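PDB 1UXO: putative hydrolase YdeN from Bacillus subtilis, which probably acts as a serine hydrolase of the alpha/beta-hydrolase fold, a likely esterase whose natural substrate is not established. Local coordinates for residues P47-S57 / L74-F82. The protein carries 2 engineered substitutions. Sequence-based numbering, arbitrary orientation. Where two conformers were deposited one is given.
Sequences PRLEDWLDTLS and LGCPAILRF
Helix 49-57 crosses helix 75-82 at -65° with 9.7 Å between the axes, bringing the backbones nearest where the CA of Leu53 lies 6.1 Å from the CA of Phe82. At this end the Phe82 ring packs against Leu56 and Ser57: CB of Leu56 sits over the centre of one ring face, 3.7 Å from the centroid, in a CH-pi contact, and CE1 of Phe82 lies 3.7 Å from the backbone N of Ser57. CG of Phe82 is anti to the backbone N (chi1 -175°), which swings the ring out to meet these residues. Leu56 turns CD1 back toward the CB of Phe82 and the CG2 of Ile79. Leu53 inserts CD2 beside the backbone of the other helix, 3.4 Å from the O of Ala78 and against the CB of Phe82. Replacing Phe82 by an alanine is likely to strip the CB of Leu56 of its aromatic cover and open a gap beside Ser57. One turn earlier, the small Ala78 lets Trp52 come close, its CB meeting the indole edge at CE3 (3.9 Å). Leu74 crosses Trp52 at about a right angle and lays CD2 over the six-membered ring, 4.2 Å from its centroid; the same methyl touches the CG of Pro47 at 3.7 Å. The indole NE1 is satisfied by the carbonyl of Pro42, and Phe114 meets the ring edge-to-face. Leu74 follows Ser73, the predicted nucleophile, so this packing flanks the nucleophile elbow expected of an alpha/beta hydrolase. Helix 75-84, which leaves that elbow after strand 67-72, turns Cys76 and Ile79 onto strands 67-72 and 92-98 of the parallel sheet, while Ala78 and Phe82 face helix 49-57, which lies in the connection from strand 35-39 to strand 67-72.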
loop_
_atom_site.group_PDB
_atom_site.type_symbol
_atom_site.label_atom_id
_atom_site.label_comp_id
_atom_site.label_asym_id
_atom_site.label_seq_id
_atom_site.Cartn_x
_atom_site.Cartn_y
_atom_site.Cartn_z
ATOM N N PRO A 47 9.161 8.385 -11.107
ATOM C CA PRO A 47 7.709 8.263 -11.059
ATOM C C PRO A 47 6.974 9.601 -10.998
ATOM O O PRO A 47 7.472 10.533 -10.397
ATOM C CB PRO A 47 7.475 7.492 -9.750
ATOM C CG PRO A 47 8.633 7.691 -8.971
ATOM C CD PRO A 47 9.801 8.004 -9.841
ATOM N N ARG A 48 5.797 9.630 -11.605
ATOM C CA ARG A 48 4.941 10.815 -11.722
ATOM C C ARG A 48 3.575 10.360 -11.253
ATOM O O ARG A 48 3.082 9.360 -11.713
ATOM C CB ARG A 48 4.838 11.294 -13.187
ATOM C CG ARG A 48 6.192 11.707 -13.795
ATOM C CD ARG A 48 7.011 12.662 -12.906
ATOM N NE ARG A 48 6.276 13.878 -12.550
ATOM C CZ ARG A 48 5.995 14.875 -13.407
ATOM N NH1 ARG A 48 6.380 14.806 -14.677
ATOM N NH2 ARG A 48 5.321 15.945 -12.989
ATOM N N LEU A 49 3.022 11.096 -10.300
ATOM C CA LEU A 49 1.727 10.767 -9.704
ATOM C C LEU A 49 0.635 10.590 -10.725
ATOM O O LEU A 49 -0.149 9.626 -10.633
ATOM C CB LEU A 49 1.306 11.842 -8.682
ATOM C CG LEU A 49 -0.078 11.734 -8.006
ATOM C CD1 LEU A 49 -0.161 10.440 -7.205
ATOM C CD2 LEU A 49 -0.364 12.920 -7.100
ATOM N N GLU A 50 0.522 11.534 -11.662
ATOM C CA GLU A 50 -0.567 11.413 -12.647
ATOM C C GLU A 50 -0.508 10.120 -13.459
ATOM O O GLU A 50 -1.511 9.542 -13.711
ATOM C CB GLU A 50 -0.691 12.655 -13.562
ATOM C CG GLU A 50 -1.087 13.875 -12.762
ATOM C CD GLU A 50 -2.374 13.719 -11.928
ATOM O OE1 GLU A 50 -3.388 13.154 -12.465
ATOM O OE2 GLU A 50 -2.350 14.163 -10.736
ATOM N N ASP A 51 0.688 9.660 -13.799
ATOM C CA ASP A 51 0.841 8.419 -14.563
ATOM C C ASP A 51 0.551 7.198 -13.682
ATOM O O ASP A 51 -0.055 6.276 -14.132
ATOM C CB ASP A 51 2.219 8.319 -15.170
ATOM C CG ASP A 51 2.502 9.442 -16.177
ATOM O OD1 ASP A 51 1.543 9.839 -16.872
ATOM O OD2 ASP A 51 3.649 9.997 -16.324
ATOM N N TRP A 52 0.936 7.234 -12.404
ATOM C CA TRP A 52 0.619 6.127 -11.493
ATOM C C TRP A 52 -0.940 6.054 -11.326
ATOM O O TRP A 52 -1.541 4.933 -11.377
ATOM C CB TRP A 52 1.350 6.279 -10.154
ATOM C CG TRP A 52 2.770 5.855 -10.212
ATOM C CD1 TRP A 52 3.644 6.023 -11.253
ATOM C CD2 TRP A 52 3.497 5.147 -9.190
ATOM N NE1 TRP A 52 4.858 5.472 -10.938
ATOM C CE2 TRP A 52 4.800 4.933 -9.679
ATOM C CE3 TRP A 52 3.176 4.678 -7.898
ATOM C CZ2 TRP A 52 5.786 4.239 -8.956
ATOM C CZ3 TRP A 52 4.139 3.982 -7.195
ATOM C CH2 TRP A 52 5.439 3.770 -7.726
ATOM N N LEU A 53 -1.589 7.208 -11.106
ATOM C CA LEU A 53 -3.056 7.226 -11.027
ATOM C C LEU A 53 -3.754 6.731 -12.302
ATOM O O LEU A 53 -4.740 6.000 -12.218
ATOM C CB LEU A 53 -3.560 8.632 -10.660
ATOM C CG LEU A 53 -3.145 9.159 -9.270
ATOM C CD1 LEU A 53 -3.714 10.597 -9.057
ATOM C CD2 LEU A 53 -3.542 8.243 -8.165
ATOM N N ASP A 54 -3.243 7.117 -13.456
ATOM C CA ASP A 54 -3.784 6.621 -14.757
ATOM C C ASP A 54 -3.638 5.106 -14.875
ATOM O O ASP A 54 -4.559 4.443 -15.301
ATOM C CB ASP A 54 -3.096 7.277 -15.963
ATOM C CG ASP A 54 -3.494 8.718 -16.160
ATOM O OD1 ASP A 54 -4.525 9.170 -15.640
ATOM O OD2 ASP A 54 -2.790 9.493 -16.829
ATOM N N THR A 55 -2.508 4.531 -14.431
ATOM C CA THR A 55 -2.366 3.085 -14.421
ATOM C C THR A 55 -3.349 2.422 -13.473
ATOM O O THR A 55 -4.016 1.430 -13.830
ATOM C CB THR A 55 -0.908 2.706 -14.107
ATOM O OG1 THR A 55 -0.053 3.242 -15.094
ATOM C CG2 THR A 55 -0.666 1.255 -14.211
ATOM N N LEU A 56 -3.485 2.946 -12.247
ATOM C CA LEU A 56 -4.455 2.350 -11.363
ATOM C C LEU A 56 -5.881 2.364 -11.971
ATOM O O LEU A 56 -6.674 1.447 -11.765
ATOM C CB LEU A 56 -4.442 3.068 -10.000
ATOM C CG LEU A 56 -3.138 2.870 -9.193
ATOM C CD1 LEU A 56 -2.937 3.960 -8.125
ATOM C CD2 LEU A 56 -3.060 1.434 -8.592
ATOM N N SER A 57 -6.203 3.431 -12.694
ATOM C CA SER A 57 -7.528 3.607 -13.253
ATOM C C SER A 57 -7.850 2.530 -14.310
ATOM O O SER A 57 -9.022 2.249 -14.536
ATOM C CB SER A 57 -7.703 5.048 -13.760
ATOM O OG SER A 57 -7.318 5.044 -15.123
ATOM N N LEU A 74 6.057 4.245 -1.671
ATOM C CA LEU A 74 5.408 5.234 -2.590
ATOM C C LEU A 74 4.060 4.803 -3.129
ATOM O O LEU A 74 3.189 5.646 -3.404
ATOM C CB LEU A 74 6.329 5.618 -3.741
ATOM C CG LEU A 74 5.939 6.828 -4.574
ATOM C CD1 LEU A 74 5.983 8.174 -3.760
ATOM C CD2 LEU A 74 6.806 6.905 -5.868
ATOM N N GLY A 75 3.816 3.500 -3.224
ATOM C CA GLY A 75 2.496 3.042 -3.646
ATOM C C GLY A 75 1.385 3.454 -2.710
ATOM O O GLY A 75 0.222 3.524 -3.105
ATOM N N CYS A 76 1.741 3.638 -1.446
ATOM C CA CYS A 76 0.792 4.092 -0.421
ATOM C C CYS A 76 0.137 5.448 -0.728
ATOM O O CYS A 76 -1.105 5.481 -0.851
ATOM C CB CYS A 76 1.401 3.988 0.978
ATOM S SG CYS A 76 1.949 2.313 1.403
ATOM N N PRO A 77 0.900 6.553 -0.829
ATOM C CA PRO A 77 0.254 7.823 -1.135
ATOM C C PRO A 77 -0.428 7.804 -2.499
ATOM O O PRO A 77 -1.447 8.465 -2.710
ATOM C CB PRO A 77 1.390 8.856 -1.056
ATOM C CG PRO A 77 2.684 8.043 -1.217
ATOM C CD PRO A 77 2.340 6.750 -0.545
ATOM N N ALA A 78 0.088 7.003 -3.414
ATOM C CA ALA A 78 -0.564 6.848 -4.676
ATOM C C ALA A 78 -1.972 6.268 -4.573
ATOM O O ALA A 78 -2.923 6.843 -5.101
ATOM C CB ALA A 78 0.289 5.998 -5.621
ATOM N N ILE A 79 -2.121 5.192 -3.838
ATOM C CA ILE A 79 -3.462 4.609 -3.730
ATOM C C ILE A 79 -4.359 5.523 -2.846
ATOM O O ILE A 79 -5.554 5.560 -3.051
ATOM C CB ILE A 79 -3.451 3.134 -3.241
ATOM C CG1 ILE A 79 -2.863 2.963 -1.889
ATOM C CG2 ILE A 79 -2.872 2.153 -4.311
ATOM C CD1 ILE A 79 -3.289 1.487 -1.306
ATOM N N LEU A 80 -3.782 6.286 -1.904
ATOM C CA LEU A 80 -4.581 7.246 -1.115
ATOM C C LEU A 80 -5.174 8.341 -2.031
ATOM O O LEU A 80 -6.381 8.697 -1.942
ATOM C CB LEU A 80 -3.767 7.887 0.043
ATOM C CG LEU A 80 -3.318 6.936 1.152
ATOM C CD1 LEU A 80 -2.438 7.653 2.131
ATOM C CD2 LEU A 80 -4.480 6.263 1.819
ATOM N N ARG A 81 -4.350 8.870 -2.922
ATOM C CA ARG A 81 -4.845 9.836 -3.887
ATOM C C ARG A 81 -5.880 9.228 -4.812
ATOM O O ARG A 81 -6.850 9.888 -5.187
ATOM C CB ARG A 81 -3.730 10.436 -4.671
ATOM C CG ARG A 81 -2.850 11.322 -3.880
ATOM C CD ARG A 81 -3.596 12.643 -3.504
ATOM N NE ARG A 81 -2.712 13.487 -2.763
ATOM C CZ ARG A 81 -3.073 14.427 -1.924
ATOM N NH1 ARG A 81 -4.360 14.731 -1.719
ATOM N NH2 ARG A 81 -2.091 15.065 -1.302
ATOM N N PHE A 82 -5.650 7.986 -5.232
ATOM C CA PHE A 82 -6.606 7.254 -6.061
ATOM C C PHE A 82 -7.950 7.131 -5.389
ATOM O O PHE A 82 -9.005 7.403 -6.005
ATOM C CB PHE A 82 -5.991 5.894 -6.395
ATOM C CG PHE A 82 -6.767 5.077 -7.320
ATOM C CD1 PHE A 82 -6.985 5.476 -8.624
ATOM C CD2 PHE A 82 -7.270 3.834 -6.888
ATOM C CE1 PHE A 82 -7.736 4.640 -9.496
ATOM C CE2 PHE A 82 -7.992 2.992 -7.768
ATOM C CZ PHE A 82 -8.220 3.422 -9.064
#